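Local coordinates for protein endo-1,3-beta-glucanase, family GH16 (Zobellia galactanivorans, PDB 4CTE) that probably hydrolyses internal beta-1,3-glucosidic linkages in laminarin-type glucans, this chain being the GH16 catalytic domain of a longer, multidomain enzyme, at residues V20-M25 against R68-G73; A84-P89 against D117-I122; A97-G102 against L199-V204. The protein carries 1 engineered substitution. All coordinates share one frame; numbering follows the deposited sequence.

Contact 1 of 3, residues V20-M25 against R68-G73; sequences VFETGM and RMKTQG. With GS1 (1-thio-beta-D-glucopyranose), chain C; EDO (1,2-ethanediol), chain G.
Glu22, Arg68 and Lys70 build a salt-bridge network beside a bound thioglucose, on one face of a short antiparallel ladder in which Val20 faces Lys70 as a hydrogen-bonded pair and Phe21 faces Met69 as a non-hydrogen-bonded one. The backbone supplies the scaffold: Val20 N donates to Lys70 O at 2.7 Å, Lys70 N answers to Val20 O, and Glu22 N reaches Arg68 O at 2.8 Å. Glu22 then divides its carboxylate between two cations. Arg68 NE donates to Glu22 OE1 at 2.8 Å, the two flat groups standing 58° apart, with the nitrogen above the carboxylate plane. Lys70 NZ meets Glu22 OE2 at 3.0 Å from the other side of that plane, so the carboxylate is held between the two cations. With its CG between backbone N and carbonyl carbon (chi1 62°) and the chain straight beyond, Lys70 runs across the Glu22 side chain at about a right angle, and its ammonium also donates to Gln72 OE1. Such bracing probably fixes the rotation of the guanidinium, and Arg68 NH2 donates to O6 of the thioglucose at 2.8 Å; an ethanediol molecule, probably from the crystallisation liquor, bridges the same three charged groups.

On the other face Phe21 and Met69 lie side by side. Met69 CG rests 3.5 Å from Phe21 CD2, and SD approaches the ring obliquely in a Met-aromatic contact, while Arg40 adds a cation-pi interaction. Strand 62-70 continues the sheet into strand 196-204 through backbone bonds between Met69 and Leu200, and helix 29-33 brings Trp30 against Glu22 and Arg68.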
# COMPACT_ATOMS: atom_id res chain seq x y z
N VAL A 20 -12.18 -1.50 5.85
CA VAL A 20 -12.09 -1.99 7.22
C VAL A 20 -10.88 -1.27 7.80
O VAL A 20 -9.82 -1.18 7.14
CB VAL A 20 -11.92 -3.55 7.32
CG1 VAL A 20 -11.71 -3.99 8.76
CG2 VAL A 20 -13.13 -4.30 6.70
N PHE A 21 -11.01 -0.77 9.03
CA PHE A 21 -9.86 -0.08 9.68
C PHE A 21 -9.14 -1.00 10.59
O PHE A 21 -9.76 -1.74 11.33
CB PHE A 21 -10.36 1.12 10.45
CG PHE A 21 -11.01 2.11 9.58
CD1 PHE A 21 -12.38 2.01 9.29
CD2 PHE A 21 -10.26 3.12 8.98
CE1 PHE A 21 -12.99 2.93 8.45
CE2 PHE A 21 -10.86 4.06 8.15
CZ PHE A 21 -12.23 3.94 7.87
N GLU A 22 -7.82 -0.97 10.52
CA GLU A 22 -7.04 -1.81 11.43
C GLU A 22 -6.60 -0.91 12.55
O GLU A 22 -6.58 0.33 12.41
CB GLU A 22 -5.90 -2.49 10.70
CG GLU A 22 -6.50 -3.60 9.85
CD GLU A 22 -5.51 -4.29 8.98
OE1 GLU A 22 -4.90 -3.65 8.10
OE2 GLU A 22 -5.39 -5.51 9.15
N THR A 23 -6.31 -1.53 13.69
CA THR A 23 -5.92 -0.77 14.88
C THR A 23 -4.74 -1.46 15.59
O THR A 23 -4.54 -2.67 15.48
CB THR A 23 -7.12 -0.56 15.87
OG1 THR A 23 -7.48 -1.80 16.42
CG2 THR A 23 -8.44 0.07 15.20
N GLY A 24 -3.97 -0.67 16.32
CA GLY A 24 -2.86 -1.21 17.11
C GLY A 24 -1.58 -1.33 16.36
O GLY A 24 -1.38 -0.69 15.30
N MET A 25 -0.76 -2.23 16.89
CA MET A 25 0.63 -2.37 16.45
C MET A 25 0.87 -3.73 15.79
O MET A 25 2.01 -4.05 15.41
CB MET A 25 1.54 -2.15 17.65
CG MET A 25 1.52 -0.72 18.20
SD MET A 25 2.77 -0.45 19.46
CE MET A 25 4.19 -0.20 18.39
N ARG A 68 -4.44 2.57 9.00
CA ARG A 68 -4.26 1.50 8.05
C ARG A 68 -5.66 0.99 7.75
O ARG A 68 -6.46 0.64 8.67
CB ARG A 68 -3.42 0.40 8.61
CG ARG A 68 -3.30 -0.83 7.71
CD ARG A 68 -2.12 -1.68 8.14
NE ARG A 68 -2.20 -3.07 7.70
CZ ARG A 68 -1.17 -3.90 7.56
NH1 ARG A 68 0.09 -3.47 7.77
NH2 ARG A 68 -1.38 -5.18 7.20
N MET A 69 -5.93 0.90 6.45
CA MET A 69 -7.26 0.52 5.93
C MET A 69 -7.12 -0.58 4.91
O MET A 69 -6.13 -0.59 4.15
CB MET A 69 -7.91 1.71 5.26
CG MET A 69 -8.13 2.92 6.16
SD MET A 69 -8.47 4.41 5.21
CE MET A 69 -9.87 4.01 4.16
N LYS A 70 -8.11 -1.47 4.81
CA LYS A 70 -8.02 -2.60 3.90
C LYS A 70 -9.40 -2.88 3.37
O LYS A 70 -10.40 -2.55 4.05
CB LYS A 70 -7.43 -3.83 4.59
CG LYS A 70 -8.23 -4.40 5.78
CD LYS A 70 -7.54 -5.55 6.42
CE LYS A 70 -8.41 -6.03 7.58
NZ LYS A 70 -7.74 -7.16 8.31
N THR A 71 -9.47 -3.51 2.21
CA THR A 71 -10.78 -3.89 1.65
C THR A 71 -11.10 -5.38 1.88
O THR A 71 -12.11 -5.90 1.33
CB THR A 71 -10.92 -3.60 0.13
OG1 THR A 71 -10.00 -4.43 -0.60
CG2 THR A 71 -10.72 -2.11 -0.21
N GLN A 72 -10.25 -6.06 2.66
CA GLN A 72 -10.39 -7.49 2.98
C GLN A 72 -11.79 -7.86 3.44
O GLN A 72 -12.31 -7.26 4.35
CB GLN A 72 -9.36 -7.87 4.06
CG GLN A 72 -9.30 -9.37 4.34
CD GLN A 72 -8.36 -9.75 5.46
OE1 GLN A 72 -8.06 -8.94 6.34
NE2 GLN A 72 -7.90 -10.99 5.44
N GLY A 73 -12.38 -8.85 2.77
CA GLY A 73 -13.72 -9.38 3.06
C GLY A 73 -14.82 -8.56 2.44
O GLY A 73 -16.00 -8.84 2.67
C1 GS1 C . 4.72 -7.41 5.59
S1 GS1 C . 5.38 -5.93 4.83
C2 GS1 C . 5.48 -7.85 6.87
O2 GS1 C . 6.86 -8.06 6.58
C3 GS1 C . 4.80 -9.16 7.35
O3 GS1 C . 5.49 -9.77 8.51
C4 GS1 C . 3.23 -8.96 7.49
O4 GS1 C . 2.62 -10.20 7.82
C5 GS1 C . 2.58 -8.38 6.19
O5 GS1 C . 3.29 -7.16 5.82
C6 GS1 C . 1.05 -8.16 6.20
O6 GS1 C . 0.67 -7.10 7.10
C1 EDO G . -3.80 -7.70 6.62
O1 EDO G . -3.71 -6.64 7.59
C2 EDO G . -4.12 -8.94 7.39
O2 EDO G . -5.34 -8.68 8.14
O HOH W 1 -6.66 2.73 10.99

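Contact 2 of 3, residues A84-P89 against D117-I122. Engineered in segment 117-122: Ser120 (natural residue Glu). With GS1 (1-thio-beta-D-glucopyranose), chain B.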
# COMPACT_ATOMS: atom_id res chain seq x y z
N ALA A 84 -4.27 4.57 -7.84
CA ALA A 84 -4.68 5.57 -6.85
C ALA A 84 -3.95 6.85 -7.12
O ALA A 84 -2.77 6.82 -7.51
CB ALA A 84 -4.44 5.11 -5.40
N ARG A 85 -4.66 7.98 -6.91
CA ARG A 85 -4.08 9.31 -7.05
C ARG A 85 -3.74 9.79 -5.64
O ARG A 85 -4.63 10.16 -4.83
CB ARG A 85 -5.06 10.24 -7.75
CG ARG A 85 -4.54 11.62 -7.94
CD ARG A 85 -5.34 12.31 -9.03
NE ARG A 85 -4.68 13.56 -9.39
CZ ARG A 85 -5.03 14.77 -8.94
NH1 ARG A 85 -6.09 14.93 -8.12
NH2 ARG A 85 -4.32 15.83 -9.35
N ILE A 86 -2.42 9.82 -5.37
CA ILE A 86 -1.90 10.06 -4.04
C ILE A 86 -0.84 11.17 -4.02
O ILE A 86 -0.01 11.29 -4.94
CB ILE A 86 -1.29 8.77 -3.44
CG1 ILE A 86 -2.26 7.58 -3.46
CG2 ILE A 86 -0.83 9.01 -1.98
CD1 ILE A 86 -1.60 6.24 -3.27
N ALA A 87 -0.92 11.99 -2.97
CA ALA A 87 -0.01 13.06 -2.66
C ALA A 87 0.63 12.68 -1.28
O ALA A 87 -0.09 12.35 -0.32
CB ALA A 87 -0.74 14.41 -2.61
N LEU A 88 1.95 12.74 -1.20
CA LEU A 88 2.65 12.29 0.00
C LEU A 88 3.33 13.36 0.81
O LEU A 88 3.90 14.26 0.22
CB LEU A 88 3.67 11.22 -0.45
CG LEU A 88 3.13 9.93 -1.10
CD1 LEU A 88 4.28 9.09 -1.64
CD2 LEU A 88 2.29 9.13 -0.09
N PRO A 89 3.35 13.23 2.19
CA PRO A 89 4.08 14.20 3.00
C PRO A 89 5.52 13.75 3.03
O PRO A 89 5.78 12.59 2.69
CB PRO A 89 3.46 14.01 4.39
CG PRO A 89 3.04 12.56 4.44
CD PRO A 89 2.74 12.16 3.02
N ASP A 117 2.97 -4.50 -3.78
CA ASP A 117 3.22 -3.11 -3.33
C ASP A 117 3.17 -2.25 -4.57
O ASP A 117 4.13 -2.26 -5.38
CB ASP A 117 4.57 -2.98 -2.59
CG ASP A 117 4.66 -3.92 -1.39
OD1 ASP A 117 3.62 -4.24 -0.77
OD2 ASP A 117 5.78 -4.35 -1.06
N ILE A 118 2.06 -1.55 -4.76
CA ILE A 118 1.88 -0.69 -5.94
C ILE A 118 2.78 0.53 -5.79
O ILE A 118 3.53 0.90 -6.73
CB ILE A 118 0.39 -0.31 -6.20
CG1 ILE A 118 -0.45 -1.61 -6.37
CG2 ILE A 118 0.29 0.63 -7.39
CD1 ILE A 118 -1.95 -1.44 -6.39
N MET A 119 2.73 1.11 -4.59
CA MET A 119 3.58 2.23 -4.24
C MET A 119 3.98 2.11 -2.80
O MET A 119 3.10 1.91 -1.93
CB MET A 119 2.84 3.57 -4.45
CG MET A 119 3.62 4.84 -4.12
SD MET A 119 3.83 5.25 -2.36
CE MET A 119 2.14 5.61 -1.82
N SER A 120 5.28 2.23 -2.54
CA SER A 120 5.76 2.50 -1.16
C SER A 120 6.90 3.52 -1.26
O SER A 120 7.57 3.66 -2.31
CB SER A 120 6.16 1.24 -0.40
OG SER A 120 7.23 0.61 -1.08
N ARG A 121 7.07 4.28 -0.18
CA ARG A 121 8.08 5.30 -0.12
C ARG A 121 8.59 5.37 1.32
O ARG A 121 7.84 5.10 2.26
CB ARG A 121 7.51 6.68 -0.56
CG ARG A 121 8.53 7.82 -0.49
CD ARG A 121 7.87 9.14 -0.75
NE ARG A 121 8.89 10.20 -0.67
CZ ARG A 121 8.69 11.44 -0.20
NH1 ARG A 121 7.50 11.83 0.31
NH2 ARG A 121 9.70 12.29 -0.23
N ILE A 122 9.85 5.74 1.49
CA ILE A 122 10.34 5.97 2.84
C ILE A 122 10.95 7.36 2.97
O ILE A 122 11.59 7.89 2.00
CB ILE A 122 11.37 4.89 3.34
CG1 ILE A 122 12.57 4.75 2.37
CG2 ILE A 122 10.68 3.55 3.61
CD1 ILE A 122 13.79 4.04 2.96
C1 GS1 B . 7.74 -4.24 2.69
S1 GS1 B . 9.39 -3.72 3.05
C2 GS1 B . 7.31 -5.21 3.78
O2 GS1 B . 8.07 -6.42 3.85
C3 GS1 B . 5.98 -5.61 3.30
C4 GS1 B . 5.20 -4.37 3.54
O4 GS1 B . 3.87 -4.82 3.54
C5 GS1 B . 5.55 -3.50 2.36
O5 GS1 B . 6.90 -3.08 2.65
C6 GS1 B . 4.54 -2.37 2.14
O6 GS1 B . 5.30 -1.25 1.71
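Leu88 and Arg121 mark the nearest backbone approach, with CA atoms 8.9 Å apart, so segments 84-89 and 117-122 meet through side chains and not as paired strands. Ile86, Leu88 and Met119 make the apolar part. Met119 leaves its strand with CG anti to the backbone N (chi1 -180°) and then bends twice, at chi2 and chi3, which carries its methyl group to the tips of two branched residues. Met119 CE meets Ile86 CD1 at 4.1 Å and Leu88 CD2 at 3.9 Å, both tip to tip, while the sulfur SD lies 3.9 Å from the other leucine branch, CD1. That branch also takes the aliphatic part of Arg121: Leu88 CD1 touches Arg121 CD at 3.7 Å as the two side chains slide past each other in opposite directions.

Beyond this apolar stem, the buried guanidinium of Arg121 is tied to loops. NE donates to the carbonyl of Ala125 and NH2 is bonded to Ser90 OG, two bonds that give the polar end partners while the methylenes complete the hydrophobic layer. Arg121 NH1 lies 3.0 Å from Pro89 O.

The opposite side of the bent segment faces sugar. Asp117 OD2 lies 3.5 Å from C5 of a thioglucose, and CB of the engineered Ser120, a glutamate in the natural protein, is 3.4 Å from its O6; Glu115 is hydrogen-bonded to the same ligand. Ile118 and Met119 both face Phe98 in a classic beta bulge. With the natural glutamate restored to the reading, Glu115 to position 120 spells Glu-Ile-Asp-Ile-Met-Glu, consistent with the bulged signature strand of laminarinase-like GH16 enzymes, here backed by the interior of the beta-sandwich.

Contact 3 of 3, residues A97-G102 against L199-V204; sequences AFWMLG and LLNMAV. With GS1 (1-thio-beta-D-glucopyranose), chain B; GS1 (1-thio-beta-D-glucopyranose), chain C.
Ala97, Phe98 and Trp99 run antiparallel to Asn201, Leu200 and Leu199 in the sheet that carries the sugar-binding cleft of the GH16 jelly roll. Backbone hydrogen bonds come first. Ala97 and Asn201 form one hydrogen-bonded pair, whose longer member, Asn201 N to Ala97 O, spans 3.2 Å; Trp99 and Leu199 form the other, drawn tighter at 2.7 Å between Leu199 N and Trp99 O. Phe98 and Leu200 make the non-hydrogen-bonded pair between them.

Apolar contacts occupy both faces. Away from the cleft, Phe98 CD1 lies 3.6 Å from Leu200 CD2, and the phenyl ring packs on Ile82, Ala84 and Ile86 of strand 80-87. On the cleft face Leu199 CB sits 3.7 Å from the centroid of the five-membered ring of Trp99, 19° off the normal, a CH-pi contact. Leu199 CD1 turns to Leu101 CG at 3.8 Å.

One hydrogen bond holds the indole, and the sugars lie against it. Trp99 CG stands between backbone N and carbonyl carbon (chi1 56°), as does Asn201 CG, which brings NE1 and OD1 together. Trp99 NE1 donates to Asn201 OD1 at 2.8 Å, the oxygen at the ring edge but somewhat tilted from its plane; with Leu199 CB under the face, this probably limits rotation of the indole. Asn201 ND2 bonds to a glycerol, probably from the crystallisation liquor, and weakly to Tyr38 OH. One thioglucose brings its O6 near the ring edge at CH2. Over the face opposite Leu199, toward the rim, comes O4 of another thioglucose, 3.0 Å from Trp99 CZ3.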
# COMPACT_ATOMS: atom_id res chain seq x y z
N ALA A 97 2.13 3.54 2.05
CA ALA A 97 2.05 2.41 1.11
C ALA A 97 0.66 2.25 0.57
O ALA A 97 -0.30 2.54 1.27
CB ALA A 97 2.51 1.10 1.75
N PHE A 98 0.58 1.81 -0.68
CA PHE A 98 -0.65 1.49 -1.42
C PHE A 98 -0.33 0.13 -2.00
O PHE A 98 0.56 -0.00 -2.89
CB PHE A 98 -0.89 2.51 -2.50
CG PHE A 98 -1.96 2.12 -3.53
CD1 PHE A 98 -3.20 1.54 -3.14
CD2 PHE A 98 -1.76 2.45 -4.88
CE1 PHE A 98 -4.18 1.23 -4.13
CE2 PHE A 98 -2.71 2.14 -5.86
CZ PHE A 98 -3.94 1.54 -5.49
N TRP A 99 -1.03 -0.88 -1.49
CA TRP A 99 -0.63 -2.24 -1.75
C TRP A 99 -1.76 -3.22 -1.69
O TRP A 99 -2.90 -2.84 -1.45
CB TRP A 99 0.51 -2.58 -0.77
CG TRP A 99 0.23 -2.41 0.70
CD1 TRP A 99 -0.14 -1.24 1.37
CD2 TRP A 99 0.46 -3.41 1.75
NE1 TRP A 99 -0.20 -1.45 2.73
CE2 TRP A 99 0.14 -2.75 3.02
CE3 TRP A 99 0.89 -4.76 1.75
CZ2 TRP A 99 0.25 -3.42 4.24
CZ3 TRP A 99 0.98 -5.44 2.99
CH2 TRP A 99 0.66 -4.77 4.20
N MET A 100 -1.43 -4.49 -1.94
CA MET A 100 -2.42 -5.56 -2.03
C MET A 100 -1.88 -6.83 -1.43
O MET A 100 -0.68 -7.07 -1.50
CB MET A 100 -2.79 -5.82 -3.50
CG MET A 100 -3.20 -4.58 -4.29
SD MET A 100 -3.74 -4.95 -5.96
CE MET A 100 -5.41 -5.60 -5.69
N LEU A 101 -2.78 -7.60 -0.84
CA LEU A 101 -2.48 -8.89 -0.24
C LEU A 101 -3.47 -9.89 -0.72
O LEU A 101 -4.64 -9.55 -0.92
CB LEU A 101 -2.56 -8.82 1.28
CG LEU A 101 -1.42 -8.11 2.02
CD1 LEU A 101 -1.83 -7.95 3.49
CD2 LEU A 101 -0.09 -8.87 1.90
N GLY A 102 -3.02 -11.13 -0.90
CA GLY A 102 -3.93 -12.22 -1.32
C GLY A 102 -4.98 -12.50 -0.26
O GLY A 102 -4.69 -12.50 0.96
N LEU A 199 -4.88 -2.37 0.37
CA LEU A 199 -4.58 -1.67 1.63
C LEU A 199 -4.03 -0.27 1.36
O LEU A 199 -3.36 -0.03 0.32
CB LEU A 199 -3.59 -2.45 2.52
CG LEU A 199 -3.90 -3.92 2.89
CD1 LEU A 199 -3.38 -4.85 1.80
CD2 LEU A 199 -3.29 -4.26 4.26
N LEU A 200 -4.33 0.64 2.27
CA LEU A 200 -3.71 1.98 2.29
C LEU A 200 -3.26 2.22 3.71
O LEU A 200 -4.02 1.93 4.64
CB LEU A 200 -4.69 3.08 1.89
CG LEU A 200 -4.95 3.21 0.39
CD1 LEU A 200 -6.19 4.05 0.20
CD2 LEU A 200 -3.71 3.79 -0.34
N ASN A 201 -2.04 2.70 3.91
CA ASN A 201 -1.61 3.08 5.25
C ASN A 201 -0.44 4.06 5.20
O ASN A 201 0.17 4.29 4.12
CB ASN A 201 -1.16 1.84 6.04
CG ASN A 201 0.15 1.30 5.52
OD1 ASN A 201 0.18 0.65 4.48
ND2 ASN A 201 1.26 1.59 6.21
N MET A 202 -0.12 4.60 6.38
CA MET A 202 1.14 5.33 6.56
C MET A 202 1.78 4.92 7.91
O MET A 202 1.26 5.25 8.98
CB MET A 202 0.99 6.84 6.48
CG MET A 202 2.38 7.53 6.41
SD MET A 202 2.34 9.21 5.71
CE MET A 202 1.07 9.98 6.74
N ALA A 203 2.86 4.17 7.82
CA ALA A 203 3.56 3.72 9.00
C ALA A 203 4.52 4.84 9.44
O ALA A 203 4.87 5.74 8.63
CB ALA A 203 4.28 2.42 8.68
N VAL A 204 4.94 4.81 10.72
CA VAL A 204 5.91 5.76 11.24
C VAL A 204 6.99 4.86 11.77
O VAL A 204 6.74 4.12 12.70
CB VAL A 204 5.39 6.73 12.35
CG1 VAL A 204 6.50 7.67 12.77
CG2 VAL A 204 4.21 7.53 11.82
C1 GS1 B . 7.74 -4.24 2.69
S1 GS1 B . 9.39 -3.72 3.05
C2 GS1 B . 7.31 -5.21 3.78
O2 GS1 B . 8.07 -6.42 3.85
C3 GS1 B . 5.98 -5.61 3.30
C4 GS1 B . 5.20 -4.37 3.54
O4 GS1 B . 3.87 -4.82 3.54
C5 GS1 B . 5.55 -3.50 2.36
O5 GS1 B . 6.90 -3.08 2.65
C6 GS1 B . 4.54 -2.37 2.14
O6 GS1 B . 5.30 -1.25 1.71
C1 GS1 C . 4.72 -7.41 5.59
S1 GS1 C . 5.38 -5.93 4.83
C2 GS1 C . 5.48 -7.85 6.87
O2 GS1 C . 6.86 -8.06 6.58
C3 GS1 C . 4.80 -9.16 7.35
O3 GS1 C . 5.49 -9.77 8.51
C4 GS1 C . 3.23 -8.96 7.49
O4 GS1 C . 2.62 -10.20 7.82
C5 GS1 C . 2.58 -8.38 6.19
O5 GS1 C . 3.29 -7.16 5.82
C6 GS1 C . 1.05 -8.16 6.20
O6 GS1 C . 0.67 -7.10 7.10

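Overall arrangement
The three contacts show how one beta-sandwich combines a buried interior with a polar binding surface. Contacts 2 and 3 are buried, whereas contact 1 is only partly so. Contacts 1 and 3 are both antiparallel ladders, joined because strands 62-70 and 196-204 are neighbours; Arg68 of contact 1 packs on Trp99 and Leu199, and both contacts touch one thioglucose. Contact 2 instead spans the layers without strand pairing, yet Met119 O probably accepts a bond from Phe98 N of contact 3, and these two share the other sugar. Accordingly, chemistry shifts from charge pairs in contact 1, through aromatic and amide groups in contact 3, to largely aliphatic packing in contact 2.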